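Local coordinates for protein IRMA (Escherichia coli CFT073, PDB 5EK5) that is a secreted, virulence-associated protein of fibronectin fold that probably mimics interleukin receptors, although its precise function is not settled, at residues 9-14 against 28-33; 24-29 against 79-84; 44-49 against 90-95; 59-64 against 75-80. One frame throughout, in Å; residues are numbered along the deposited sequence.

Overall arrangement
The four contacts lie in one fibronectin-type beta sandwich, and their centres are 9 to 15 Å apart. Interactions 1 and 2 belong to the same sheet and share strand 23-31, which has strand 9-19 on one side and strand 74-82 on the other. Interaction 3 lies in the facing sheet, between strands 42-49 and 89-99. Interaction 4 brings edge strand 55-63 of that sheet beside edge strand 74-82 of the first. Along the chain, interaction 1 closes before interactions 3 and 4 open, interaction 4 is nested within interaction 3, and interactions 2 and 3 alternate. Interactions 1, 2 and 3 also touch the second subunit, and in interaction 3 strand pairing carries the sheet on into it.

Interaction 1. Residues 9-14 against 28-33; sequences ISIRNT and FRLDNG
Ile11 holds CG1 anti to its backbone N (chi1 -179°), and Leu30 holds CG anti to its carbonyl carbon (chi1 -79°). The two side chains run alongside each other in the same direction, with Ile11 CD1 3.8 Å from Leu30 CD1. Ile9 comes across the same leucine and sets its CG2 3.8 Å from Leu30 CG, so branched aliphatic groups pack round Leu30, all of them buried. Farther along, Asn13 CB meets Phe28 CE2 at 3.8 Å and Asn13 ND2 lies over one face of the ring. The amide suits this buried place because both ends are bonded: ND2 to the backbone oxygens of Gln27 and Asp15, OD1 to Tyr116 OH and to the backbone N of Leu119, both of the second subunit. Strands 9-19 and 23-31 form the antiparallel hairpin that opens the fibronectin fold, and hydrogen bonds such as Ser10 N to Asp31 O (2.8 Å) hold it together. The other face is polar. Arg12 and Arg29 have guanidinium planes 78° apart, and Arg12 NH2 is 3.4 Å from Arg29 NH1, a meeting of like charges rather than a bond. Thr14 CG2 lies over one face of the Arg12 guanidinium, offset toward its rim. The short side chain of Ser10 keeps OG close to the backbone, 2.9 Å from a water that donates to Arg29 O, while Asp31 OD1 accepts from Gly33 N in an Asx turn and Asp31 OD2 pairs with Arg73.

Interaction 2. Residues 24-29 against 79-84; sequences CAYQFR and LETECV
The rings of Tyr26 and Phe28 both meet the neighbouring strand at an edge. Thr81 CG2 lies in the plane of the Tyr26 ring, 3.8 Å from Tyr26 CE2, and Leu79 CB approaches the rim of Phe28 at CE1, 3.9 Å away. Leu79 O comes obliquely to the tyrosine, 3.5 Å from Tyr26 CD2. Beyond the two strands, Thr16 of the same chain and, from the second subunit, Leu119 pack on Tyr26; Ile121 of the second subunit packs on Phe28. Large flat side chains suit this side because they reach from the strand to the partner chain, and Phe28 also to the facing sheet. The backbones are tied by four bonds, from Cys24 N to Thr81 O (2.9 Å) and back, and from Leu79 N to Tyr26 O (2.8 Å) and back. Cys24, in the last of these pairs, is also joined through SG to SG of Cys83 (2.0 Å), which lies just beyond the end of strand 74-82. Cys83 sends SG anti to its backbone N (chi1 -168°), toward Cys24. The S-S torsion of -26° is far from the usual value near 90°, which suggests a strained bridge, and Trp18 touches both cysteines. The disulfide thus fastens two neighbouring strands, 23-31 and 74-82, within one sheet, the one that carries the first hairpin of the fibronectin-type sandwich.

Interaction 3. Residues 44-49 against 90-95; sequences ITLQLK and TEIIKA
Ile93 and Thr45 meet at a beta bulge between strands 42-49 and 89-99, neighbours in the second sheet of the fibronectin-type sandwich. From Ile93 CB, which stands 4.2 Å from Thr45 O, one branch sends CG1 between the backbone N and the carbonyl carbon (chi1 63°), which brings Ile93 CG1 to 3.4 Å from Thr45 O. Its tip, CD1, ends 3.9 Å from Thr45 CG2, and the other branch, CG2, comes 4.1 Å from Gln47 OE1. Ile93 is the extra residue of the bulge: Thr45 pairs with Lys94 but Leu46 already with Ile92. Thr45 uses both backbone groups here, taking a nearly straight bond from Ile93 N (176° at the hydrogen) while its own N donates to Lys94 O. On the buried face Ile44 CG2 meets Ile92 CG2 at 3.7 Å, and Leu46 CD2 comes as close to Thr90 OG1. Aliphatic Ile44, Leu46 and Ile92 suit a face that looks into the sandwich, where Phe111 packs against Ile44 and Ile92. Thr90 and Glu91 continue the sheet by parallel pairing with a strand of the second subunit. On the outer face, the extended Lys49 brings NZ 3.5 Å from Glu91 OE1, a salt bridge on the oxygen that also hydrogen-bonds Thr122 OG1 of the second subunit.

Interaction 4. Residues 59-64 against 75-80; sequences RKMETE and TDAFLE
Met61 and Ala77 meet where the edges of the two sheets come together, in a contact of side chains and bridging waters with no direct hydrogen bond between the strands. Strand 55-63 borders one sheet and strand 74-82 the other; their segments run antiparallel (157°) with axes 6.0 Å apart at the closest. Met61 holds CG anti to its backbone N (chi1 -178°), and that atom lies 3.7 Å from Ala77 CB and 3.5 Å from Phe78 O. The sulfur follows, also close to the alanine methyl, and it packs against Phe28 as well. A small residue suits position 77, since its CB is hemmed in by Met61, by Glu62 O and by Thr63 CG2 at 3.5 Å. This is the closing edge of a fibronectin-type sandwich, whose two sheets approach each other along one side while each strand keeps its bonds to its own sheet: Met61 to Ile44, Ala77 to Phe28. Between the facing backbones, water takes the place of a ladder. One water donates to Lys60 O and accepts from Glu80 N (3.0 Å). A second donates to Glu62 O and accepts from Phe78 N (2.8 Å), and a third accepts from Glu62 N (2.9 Å) but reaches Phe78 O only weakly. Lys60, Glu62 and Phe78 set off away from the opposite strand and are exposed, a place that suits long charged chains such as the first two. Farther along the edge, Arg59 CB rests 3.5 Å from Leu79 CD1, and the chain of Arg59 runs on past Glu80 O.

Interaction 1. Residues 9-14 against 28-33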
loop_
_atom_site.group_PDB
_atom_site.type_symbol
_atom_site.label_atom_id
_atom_site.label_comp_id
_atom_site.label_asym_id
_atom_site.label_seq_id
_atom_site.Cartn_x
_atom_site.Cartn_y
_atom_site.Cartn_z
ATOM N N ILE B 9 -0.652 13.228 5.371
ATOM C CA ILE B 9 -1.251 11.931 5.663
ATOM C C ILE B 9 -1.425 11.131 4.385
ATOM O O ILE B 9 -2.278 11.445 3.555
ATOM C CB ILE B 9 -2.636 12.056 6.332
ATOM C CG1 ILE B 9 -2.548 12.855 7.627
ATOM C CG2 ILE B 9 -3.227 10.677 6.603
ATOM C CD1 ILE B 9 -3.896 13.225 8.193
ATOM N N SER B 10 -0.631 10.080 4.236
ATOM C CA SER B 10 -0.889 9.105 3.201
ATOM C C SER B 10 -1.997 8.210 3.729
ATOM O O SER B 10 -2.052 7.915 4.922
ATOM C CB SER B 10 0.364 8.303 2.861
ATOM O OG SER B 10 0.648 7.365 3.881
ATOM N N ILE B 11 -2.885 7.785 2.844
ATOM C CA ILE B 11 -4.003 6.963 3.265
ATOM C C ILE B 11 -4.288 5.924 2.195
ATOM O O ILE B 11 -4.330 6.225 1.000
ATOM C CB ILE B 11 -5.259 7.822 3.563
ATOM C CG1 ILE B 11 -6.421 6.943 4.030
ATOM C CG2 ILE B 11 -5.651 8.663 2.355
ATOM C CD1 ILE B 11 -7.574 7.723 4.623
ATOM N N ARG B 12 -4.437 4.684 2.637
ATOM C CA ARG B 12 -4.696 3.579 1.735
ATOM C C ARG B 12 -5.521 2.506 2.422
ATOM O O ARG B 12 -5.490 2.373 3.644
ATOM C CB ARG B 12 -3.377 2.998 1.215
ATOM C CG ARG B 12 -2.505 2.349 2.284
ATOM C CD ARG B 12 -1.155 1.929 1.708
ATOM N NE ARG B 12 -0.329 1.217 2.678
ATOM C CZ ARG B 12 -0.282 -0.104 2.800
ATOM N NH1 ARG B 12 -1.018 -0.875 2.010
ATOM N NH2 ARG B 12 0.503 -0.659 3.713
ATOM N N ASN B 13 -6.252 1.742 1.623
ATOM C CA ASN B 13 -7.047 0.641 2.131
ATOM C C ASN B 13 -6.190 -0.615 2.221
ATOM O O ASN B 13 -5.571 -1.025 1.237
ATOM C CB ASN B 13 -8.260 0.408 1.234
ATOM C CG ASN B 13 -8.972 -0.885 1.542
ATOM O OD1 ASN B 13 -9.123 -1.744 0.674
ATOM N ND2 ASN B 13 -9.426 -1.030 2.780
ATOM N N THR B 14 -6.146 -1.217 3.405
ATOM C CA THR B 14 -5.221 -2.317 3.667
ATOM C C THR B 14 -5.908 -3.667 3.854
ATOM O O THR B 14 -5.254 -4.708 3.782
ATOM C CB THR B 14 -4.372 -2.038 4.917
ATOM O OG1 THR B 14 -5.234 -1.743 6.023
ATOM C CG2 THR B 14 -3.419 -0.881 4.670
ATOM N N PHE B 28 -8.381 1.219 6.904
ATOM C CA PHE B 28 -7.499 2.181 6.270
ATOM C C PHE B 28 -6.316 2.459 7.187
ATOM O O PHE B 28 -6.475 2.678 8.393
ATOM C CB PHE B 28 -8.248 3.474 5.943
ATOM C CG PHE B 28 -9.330 3.304 4.911
ATOM C CD1 PHE B 28 -10.586 2.848 5.269
ATOM C CD2 PHE B 28 -9.082 3.593 3.576
ATOM C CE1 PHE B 28 -11.578 2.687 4.320
ATOM C CE2 PHE B 28 -10.071 3.434 2.623
ATOM C CZ PHE B 28 -11.320 2.981 2.997
ATOM N N ARG B 29 -5.123 2.440 6.609
ATOM C CA ARG B 29 -3.932 2.858 7.328
ATOM C C ARG B 29 -3.592 4.301 6.985
ATOM O O ARG B 29 -3.504 4.666 5.807
ATOM C CB ARG B 29 -2.749 1.949 7.028
ATOM C CG ARG B 29 -1.496 2.328 7.807
ATOM C CD ARG B 29 -0.370 1.383 7.486
ATOM N NE ARG B 29 -0.676 0.027 7.931
ATOM C CZ ARG B 29 0.096 -1.033 7.697
ATOM N NH1 ARG B 29 1.228 -0.900 7.022
ATOM N NH2 ARG B 29 -0.263 -2.228 8.143
ATOM N N LEU B 30 -3.409 5.118 8.016
ATOM C CA LEU B 30 -3.007 6.501 7.812
ATOM C C LEU B 30 -1.572 6.645 8.290
ATOM O O LEU B 30 -1.205 6.119 9.333
ATOM C CB LEU B 30 -3.935 7.465 8.561
ATOM C CG LEU B 30 -5.304 7.799 7.951
ATOM C CD1 LEU B 30 -6.207 6.574 7.935
ATOM C CD2 LEU B 30 -5.979 8.944 8.691
ATOM N N ASP B 31 -0.765 7.361 7.517
ATOM C CA ASP B 31 0.666 7.443 7.777
ATOM C C ASP B 31 1.187 8.853 7.526
ATOM O O ASP B 31 0.958 9.428 6.464
ATOM C CB ASP B 31 1.407 6.433 6.897
ATOM C CG ASP B 31 2.878 6.286 7.260
ATOM O OD1 ASP B 31 3.418 7.123 8.014
ATOM O OD2 ASP B 31 3.504 5.319 6.775
ATOM N N ASN B 32 1.877 9.415 8.512
ATOM C CA ASN B 32 2.440 10.752 8.358
ATOM C C ASN B 32 3.865 10.763 7.792
ATOM O O ASN B 32 4.553 11.784 7.836
ATOM C CB ASN B 32 2.369 11.490 9.701
ATOM C CG ASN B 32 3.457 11.067 10.675
ATOM O OD1 ASN B 32 4.040 9.986 10.562
ATOM N ND2 ASN B 32 3.714 11.916 11.660
ATOM N N GLY B 33 4.285 9.622 7.249
ATOM C CA GLY B 33 5.557 9.498 6.554
ATOM C C GLY B 33 6.801 9.756 7.384
ATOM O O GLY B 33 7.912 9.845 6.852
HETATM O O HOH W 1 -0.630 4.763 4.423
#

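Interaction 2. Residues 24-29 against 79-84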
loop_
_atom_site.group_PDB
_atom_site.type_symbol
_atom_site.label_atom_id
_atom_site.label_comp_id
_atom_site.label_asym_id
_atom_site.label_seq_id
_atom_site.Cartn_x
_atom_site.Cartn_y
_atom_site.Cartn_z
ATOM N N CYS B 24 -19.332 -5.147 6.306
ATOM C CA CYS B 24 -17.965 -5.149 5.819
ATOM C C CYS B 24 -17.230 -3.997 6.483
ATOM O O CYS B 24 -17.722 -2.870 6.522
ATOM C CB CYS B 24 -17.917 -5.019 4.295
ATOM S SG CYS B 24 -17.868 -6.593 3.403
ATOM N N ALA B 25 -16.054 -4.295 7.019
ATOM C CA ALA B 25 -15.223 -3.285 7.650
ATOM C C ALA B 25 -14.001 -3.039 6.785
ATOM O O ALA B 25 -13.127 -3.901 6.673
ATOM C CB ALA B 25 -14.819 -3.715 9.051
ATOM N N TYR B 26 -13.948 -1.874 6.155
ATOM C CA TYR B 26 -12.791 -1.521 5.348
ATOM C C TYR B 26 -11.749 -0.823 6.206
ATOM O O TYR B 26 -12.009 0.226 6.795
ATOM C CB TYR B 26 -13.206 -0.645 4.164
ATOM C CG TYR B 26 -14.307 -1.268 3.332
ATOM C CD1 TYR B 26 -14.018 -2.209 2.352
ATOM C CD2 TYR B 26 -15.636 -0.918 3.532
ATOM C CE1 TYR B 26 -15.017 -2.784 1.593
ATOM C CE2 TYR B 26 -16.646 -1.489 2.777
ATOM C CZ TYR B 26 -16.329 -2.420 1.809
ATOM O OH TYR B 26 -17.327 -2.991 1.055
ATOM N N GLN B 27 -10.566 -1.422 6.272
ATOM C CA GLN B 27 -9.497 -0.917 7.117
ATOM C C GLN B 27 -8.601 0.036 6.342
ATOM O O GLN B 27 -8.115 -0.295 5.256
ATOM C CB GLN B 27 -8.673 -2.079 7.672
ATOM C CG GLN B 27 -7.528 -1.673 8.588
ATOM C CD GLN B 27 -6.794 -2.874 9.147
ATOM O OE1 GLN B 27 -7.225 -4.013 8.969
ATOM N NE2 GLN B 27 -5.679 -2.629 9.824
ATOM N N PHE B 28 -8.381 1.219 6.904
ATOM C CA PHE B 28 -7.499 2.181 6.270
ATOM C C PHE B 28 -6.316 2.459 7.187
ATOM O O PHE B 28 -6.475 2.678 8.393
ATOM C CB PHE B 28 -8.248 3.474 5.943
ATOM C CG PHE B 28 -9.330 3.304 4.911
ATOM C CD1 PHE B 28 -10.586 2.848 5.269
ATOM C CD2 PHE B 28 -9.082 3.593 3.576
ATOM C CE1 PHE B 28 -11.578 2.687 4.320
ATOM C CE2 PHE B 28 -10.071 3.434 2.623
ATOM C CZ PHE B 28 -11.320 2.981 2.997
ATOM N N ARG B 29 -5.123 2.440 6.609
ATOM C CA ARG B 29 -3.932 2.858 7.328
ATOM C C ARG B 29 -3.592 4.301 6.985
ATOM O O ARG B 29 -3.504 4.666 5.807
ATOM C CB ARG B 29 -2.749 1.949 7.028
ATOM C CG ARG B 29 -1.496 2.328 7.807
ATOM C CD ARG B 29 -0.370 1.383 7.486
ATOM N NE ARG B 29 -0.676 0.027 7.931
ATOM C CZ ARG B 29 0.096 -1.033 7.697
ATOM N NH1 ARG B 29 1.228 -0.900 7.022
ATOM N NH2 ARG B 29 -0.263 -2.228 8.143
ATOM N N LEU B 79 -13.943 1.632 8.316
ATOM C CA LEU B 79 -15.175 2.128 7.725
ATOM C C LEU B 79 -16.197 1.002 7.607
ATOM O O LEU B 79 -15.982 0.033 6.877
ATOM C CB LEU B 79 -14.894 2.747 6.356
ATOM C CG LEU B 79 -16.090 3.327 5.609
ATOM C CD1 LEU B 79 -16.812 4.289 6.520
ATOM C CD2 LEU B 79 -15.623 4.036 4.358
ATOM N N GLU B 80 -17.293 1.123 8.350
ATOM C CA GLU B 80 -18.341 0.106 8.362
ATOM C C GLU B 80 -19.551 0.424 7.485
ATOM O O GLU B 80 -20.079 1.535 7.511
ATOM C CB GLU B 80 -18.833 -0.127 9.791
ATOM C CG GLU B 80 -17.818 -0.753 10.723
ATOM C CD GLU B 80 -18.475 -1.339 11.959
ATOM O OE1 GLU B 80 -19.553 -1.959 11.823
ATOM O OE2 GLU B 80 -17.919 -1.178 13.063
ATOM N N THR B 81 -19.978 -0.567 6.710
ATOM C CA THR B 81 -21.209 -0.470 5.935
ATOM C C THR B 81 -21.684 -1.880 5.597
ATOM O O THR B 81 -20.906 -2.830 5.657
ATOM C CB THR B 81 -21.029 0.341 4.640
ATOM O OG1 THR B 81 -22.311 0.600 4.053
ATOM C CG2 THR B 81 -20.162 -0.418 3.650
ATOM N N GLU B 82 -22.961 -2.016 5.253
ATOM C CA GLU B 82 -23.497 -3.309 4.840
ATOM C C GLU B 82 -22.759 -3.862 3.623
ATOM O O GLU B 82 -22.634 -3.190 2.600
ATOM C CB GLU B 82 -24.994 -3.218 4.549
ATOM C CG GLU B 82 -25.611 -4.573 4.236
ATOM C CD GLU B 82 -27.110 -4.514 4.023
ATOM O OE1 GLU B 82 -27.677 -3.402 4.041
ATOM O OE2 GLU B 82 -27.724 -5.588 3.848
ATOM N N CYS B 83 -22.270 -5.092 3.750
ATOM C CA CYS B 83 -21.360 -5.683 2.775
ATOM C C CYS B 83 -22.063 -6.010 1.453
ATOM O O CYS B 83 -21.446 -6.532 0.525
ATOM C CB CYS B 83 -20.720 -6.946 3.359
ATOM S SG CYS B 83 -19.326 -7.613 2.422
ATOM N N VAL B 84 -23.349 -5.689 1.363
ATOM C CA VAL B 84 -24.124 -5.978 0.169
ATOM C C VAL B 84 -23.808 -5.065 -1.002
ATOM O O VAL B 84 -24.454 -5.139 -2.046
#

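Interaction 3. Residues 44-49 against 90-95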
loop_
_atom_site.group_PDB
_atom_site.type_symbol
_atom_site.label_atom_id
_atom_site.label_comp_id
_atom_site.label_asym_id
_atom_site.label_seq_id
_atom_site.Cartn_x
_atom_site.Cartn_y
_atom_site.Cartn_z
ATOM N N ILE B 44 -13.488 11.492 9.268
ATOM C CA ILE B 44 -13.413 11.515 7.814
ATOM C C ILE B 44 -14.686 10.974 7.172
ATOM O O ILE B 44 -15.129 9.872 7.487
ATOM C CB ILE B 44 -12.202 10.707 7.316
ATOM C CG1 ILE B 44 -10.925 11.190 8.013
ATOM C CG2 ILE B 44 -12.074 10.815 5.806
ATOM C CD1 ILE B 44 -9.689 10.396 7.664
ATOM N N THR B 45 -15.272 11.767 6.279
ATOM C CA THR B 45 -16.485 11.371 5.571
ATOM C C THR B 45 -16.181 10.893 4.152
ATOM O O THR B 45 -15.620 11.637 3.347
ATOM C CB THR B 45 -17.494 12.528 5.509
ATOM O OG1 THR B 45 -17.791 12.975 6.839
ATOM C CG2 THR B 45 -18.774 12.073 4.839
ATOM N N LEU B 46 -16.564 9.657 3.851
ATOM C CA LEU B 46 -16.255 9.047 2.560
ATOM C C LEU B 46 -17.504 8.653 1.770
ATOM O O LEU B 46 -18.447 8.091 2.328
ATOM C CB LEU B 46 -15.371 7.813 2.753
ATOM C CG LEU B 46 -13.986 8.030 3.366
ATOM C CD1 LEU B 46 -14.050 7.938 4.887
ATOM C CD2 LEU B 46 -12.988 7.034 2.805
ATOM N N GLN B 47 -17.504 8.957 0.475
ATOM C CA GLN B 47 -18.491 8.397 -0.446
ATOM C C GLN B 47 -18.018 7.055 -0.990
ATOM O O GLN B 47 -16.969 6.974 -1.628
ATOM C CB GLN B 47 -18.766 9.345 -1.617
ATOM C CG GLN B 47 -19.748 10.462 -1.329
ATOM C CD GLN B 47 -19.971 11.353 -2.540
ATOM O OE1 GLN B 47 -19.139 11.407 -3.446
ATOM N NE2 GLN B 47 -21.103 12.044 -2.567
ATOM N N LEU B 48 -18.795 6.005 -0.747
ATOM C CA LEU B 48 -18.481 4.696 -1.313
ATOM C C LEU B 48 -19.131 4.577 -2.683
ATOM O O LEU B 48 -20.321 4.846 -2.842
ATOM C CB LEU B 48 -18.939 3.556 -0.396
ATOM C CG LEU B 48 -18.119 3.265 0.868
ATOM C CD1 LEU B 48 -18.063 4.456 1.816
ATOM C CD2 LEU B 48 -18.646 2.036 1.585
ATOM N N LYS B 49 -18.342 4.173 -3.673
ATOM C CA LYS B 49 -18.790 4.187 -5.055
ATOM C C LYS B 49 -18.625 2.816 -5.691
ATOM O O LYS B 49 -17.738 2.054 -5.306
ATOM C CB LYS B 49 -17.999 5.231 -5.843
ATOM C CG LYS B 49 -18.222 6.660 -5.365
ATOM C CD LYS B 49 -17.390 7.652 -6.159
ATOM C CE LYS B 49 -17.737 9.079 -5.775
ATOM N NZ LYS B 49 -17.114 10.066 -6.694
ATOM N N THR B 90 -13.560 4.778 -2.955
ATOM C CA THR B 90 -14.078 5.700 -1.950
ATOM C C THR B 90 -13.500 7.088 -2.194
ATOM O O THR B 90 -12.341 7.225 -2.580
ATOM C CB THR B 90 -13.738 5.254 -0.507
ATOM O OG1 THR B 90 -12.315 5.155 -0.349
ATOM C CG2 THR B 90 -14.375 3.913 -0.190
ATOM N N GLU B 91 -14.309 8.119 -1.979
ATOM C CA GLU B 91 -13.829 9.484 -2.142
ATOM C C GLU B 91 -13.980 10.269 -0.848
ATOM O O GLU B 91 -15.072 10.359 -0.286
ATOM C CB GLU B 91 -14.569 10.189 -3.280
ATOM C CG GLU B 91 -14.225 11.661 -3.416
ATOM C CD GLU B 91 -14.633 12.238 -4.758
ATOM O OE1 GLU B 91 -14.156 11.729 -5.794
ATOM O OE2 GLU B 91 -15.430 13.199 -4.777
ATOM N N ILE B 92 -12.871 10.831 -0.380
ATOM C CA ILE B 92 -12.880 11.660 0.813
ATOM C C ILE B 92 -13.456 13.018 0.455
ATOM O O ILE B 92 -12.911 13.721 -0.395
ATOM C CB ILE B 92 -11.471 11.829 1.407
ATOM C CG1 ILE B 92 -10.840 10.462 1.681
ATOM C CG2 ILE B 92 -11.524 12.672 2.674
ATOM C CD1 ILE B 92 -9.392 10.530 2.116
ATOM N N ILE B 93 -14.565 13.379 1.091
ATOM C CA ILE B 93 -15.238 14.630 0.769
ATOM C C ILE B 93 -15.199 15.639 1.912
ATOM O O ILE B 93 -15.459 16.824 1.704
ATOM C CB ILE B 93 -16.710 14.389 0.388
ATOM C CG1 ILE B 93 -17.473 13.794 1.571
ATOM C CG2 ILE B 93 -16.806 13.475 -0.824
ATOM C CD1 ILE B 93 -18.968 13.698 1.350
ATOM N N LYS B 94 -14.872 15.172 3.114
ATOM C CA LYS B 94 -14.763 16.068 4.262
ATOM C C LYS B 94 -13.902 15.455 5.362
ATOM O O LYS B 94 -13.843 14.234 5.505
ATOM C CB LYS B 94 -16.157 16.414 4.788
ATOM C CG LYS B 94 -16.436 17.907 4.802
ATOM C CD LYS B 94 -17.929 18.197 4.760
ATOM C CE LYS B 94 -18.447 18.129 3.325
ATOM N NZ LYS B 94 -19.481 19.155 3.010
ATOM N N ALA B 95 -13.230 16.306 6.133
ATOM C CA ALA B 95 -12.407 15.836 7.247
ATOM C C ALA B 95 -12.368 16.820 8.417
ATOM O O ALA B 95 -12.233 18.030 8.225
ATOM C CB ALA B 95 -10.996 15.544 6.762
#

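Interaction 4. Residues 59-64 against 75-80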
loop_
_atom_site.group_PDB
_atom_site.type_symbol
_atom_site.label_atom_id
_atom_site.label_comp_id
_atom_site.label_asym_id
_atom_site.label_seq_id
_atom_site.Cartn_x
_atom_site.Cartn_y
_atom_site.Cartn_z
ATOM N N ARG B 59 -20.484 7.472 4.387
ATOM C CA ARG B 59 -20.237 7.070 5.764
ATOM C C ARG B 59 -19.069 7.847 6.362
ATOM O O ARG B 59 -18.245 8.409 5.640
ATOM C CB ARG B 59 -19.975 5.565 5.843
ATOM C CG ARG B 59 -21.148 4.700 5.410
ATOM C CD ARG B 59 -22.201 4.626 6.499
ATOM N NE ARG B 59 -23.355 3.824 6.105
ATOM C CZ ARG B 59 -24.460 4.318 5.553
ATOM N NH1 ARG B 59 -24.566 5.621 5.322
ATOM N NH2 ARG B 59 -25.462 3.510 5.232
ATOM N N LYS B 60 -19.013 7.883 7.687
ATOM C CA LYS B 60 -17.941 8.579 8.382
ATOM C C LYS B 60 -16.974 7.607 9.044
ATOM O O LYS B 60 -17.360 6.526 9.481
ATOM C CB LYS B 60 -18.519 9.542 9.422
ATOM C CG LYS B 60 -19.177 10.766 8.808
ATOM C CD LYS B 60 -19.667 11.737 9.868
ATOM C CE LYS B 60 -20.459 12.873 9.241
ATOM N NZ LYS B 60 -20.889 13.882 10.249
ATOM N N MET B 61 -15.710 8.010 9.109
ATOM C CA MET B 61 -14.661 7.192 9.698
ATOM C C MET B 61 -13.895 7.983 10.760
ATOM O O MET B 61 -13.530 9.135 10.535
ATOM C CB MET B 61 -13.720 6.691 8.601
ATOM C CG MET B 61 -12.604 5.784 9.071
ATOM S SD MET B 61 -11.672 5.113 7.678
ATOM C CE MET B 61 -10.826 6.575 7.079
ATOM N N GLU B 62 -13.663 7.362 11.915
ATOM C CA GLU B 62 -12.958 8.017 13.016
ATOM C C GLU B 62 -11.582 7.415 13.269
ATOM O O GLU B 62 -11.403 6.196 13.229
ATOM C CB GLU B 62 -13.792 7.936 14.300
ATOM C CG GLU B 62 -15.169 8.574 14.186
ATOM C CD GLU B 62 -15.138 10.072 14.428
ATOM O OE1 GLU B 62 -14.207 10.737 13.932
ATOM O OE2 GLU B 62 -16.055 10.588 15.103
ATOM N N THR B 63 -10.608 8.281 13.539
ATOM C CA THR B 63 -9.254 7.825 13.826
ATOM C C THR B 63 -8.791 8.328 15.187
ATOM O O THR B 63 -9.265 9.354 15.665
ATOM C CB THR B 63 -8.240 8.313 12.767
ATOM O OG1 THR B 63 -7.931 9.695 12.985
ATOM C CG2 THR B 63 -8.778 8.127 11.355
ATOM N N GLU B 64 -7.845 7.621 15.797
ATOM C CA GLU B 64 -7.186 8.117 16.998
ATOM C C GLU B 64 -6.138 9.160 16.644
ATOM O O GLU B 64 -5.765 9.320 15.483
ATOM C CB GLU B 64 -6.521 6.992 17.791
ATOM C CG GLU B 64 -7.463 6.063 18.528
ATOM C CD GLU B 64 -6.713 4.982 19.281
ATOM O OE1 GLU B 64 -6.202 4.051 18.625
ATOM O OE2 GLU B 64 -6.621 5.078 20.523
ATOM N N THR B 75 -1.582 4.938 12.030
ATOM C CA THR B 75 -2.734 4.508 12.801
ATOM C C THR B 75 -3.754 3.888 11.846
ATOM O O THR B 75 -3.769 4.191 10.650
ATOM C CB THR B 75 -3.372 5.669 13.586
ATOM O OG1 THR B 75 -4.336 5.145 14.505
ATOM C CG2 THR B 75 -4.053 6.655 12.651
ATOM N N ASP B 76 -4.596 3.010 12.374
ATOM C CA ASP B 76 -5.570 2.304 11.550
ATOM C C ASP B 76 -7.005 2.707 11.881
ATOM O O ASP B 76 -7.383 2.791 13.048
ATOM C CB ASP B 76 -5.394 0.797 11.711
ATOM C CG ASP B 76 -4.082 0.304 11.134
ATOM O OD1 ASP B 76 -3.635 0.857 10.106
ATOM O OD2 ASP B 76 -3.487 -0.623 11.722
ATOM N N ALA B 77 -7.791 2.971 10.842
ATOM C CA ALA B 77 -9.194 3.341 11.000
ATOM C C ALA B 77 -10.089 2.382 10.223
ATOM O O ALA B 77 -9.652 1.766 9.250
ATOM C CB ALA B 77 -9.422 4.762 10.540
ATOM N N PHE B 78 -11.343 2.267 10.645
ATOM C CA PHE B 78 -12.256 1.326 10.009
ATOM C C PHE B 78 -13.537 1.992 9.527
ATOM O O PHE B 78 -14.137 2.806 10.229
ATOM C CB PHE B 78 -12.575 0.186 10.974
ATOM C CG PHE B 78 -11.386 -0.665 11.295
ATOM C CD1 PHE B 78 -10.525 -0.315 12.323
ATOM C CD2 PHE B 78 -11.108 -1.798 10.551
ATOM C CE1 PHE B 78 -9.419 -1.088 12.614
ATOM C CE2 PHE B 78 -10.007 -2.579 10.842
ATOM C CZ PHE B 78 -9.157 -2.220 11.871
ATOM N N LEU B 79 -13.943 1.632 8.316
ATOM C CA LEU B 79 -15.175 2.128 7.725
ATOM C C LEU B 79 -16.197 1.002 7.607
ATOM O O LEU B 79 -15.982 0.033 6.877
ATOM C CB LEU B 79 -14.894 2.747 6.356
ATOM C CG LEU B 79 -16.090 3.327 5.609
ATOM C CD1 LEU B 79 -16.812 4.289 6.520
ATOM C CD2 LEU B 79 -15.623 4.036 4.358
ATOM N N GLU B 80 -17.293 1.123 8.350
ATOM C CA GLU B 80 -18.341 0.106 8.362
ATOM C C GLU B 80 -19.551 0.424 7.485
ATOM O O GLU B 80 -20.079 1.535 7.511
ATOM C CB GLU B 80 -18.833 -0.127 9.791
ATOM C CG GLU B 80 -17.818 -0.753 10.723
ATOM C CD GLU B 80 -18.475 -1.339 11.959
ATOM O OE1 GLU B 80 -19.553 -1.959 11.823
ATOM O OE2 GLU B 80 -17.919 -1.178 13.063
HETATM O O HOH W 2 -17.948 3.410 10.152
HETATM O O HOH W 3 -12.011 3.663 12.963
HETATM O O HOH W 4 -15.085 4.948 12.715
#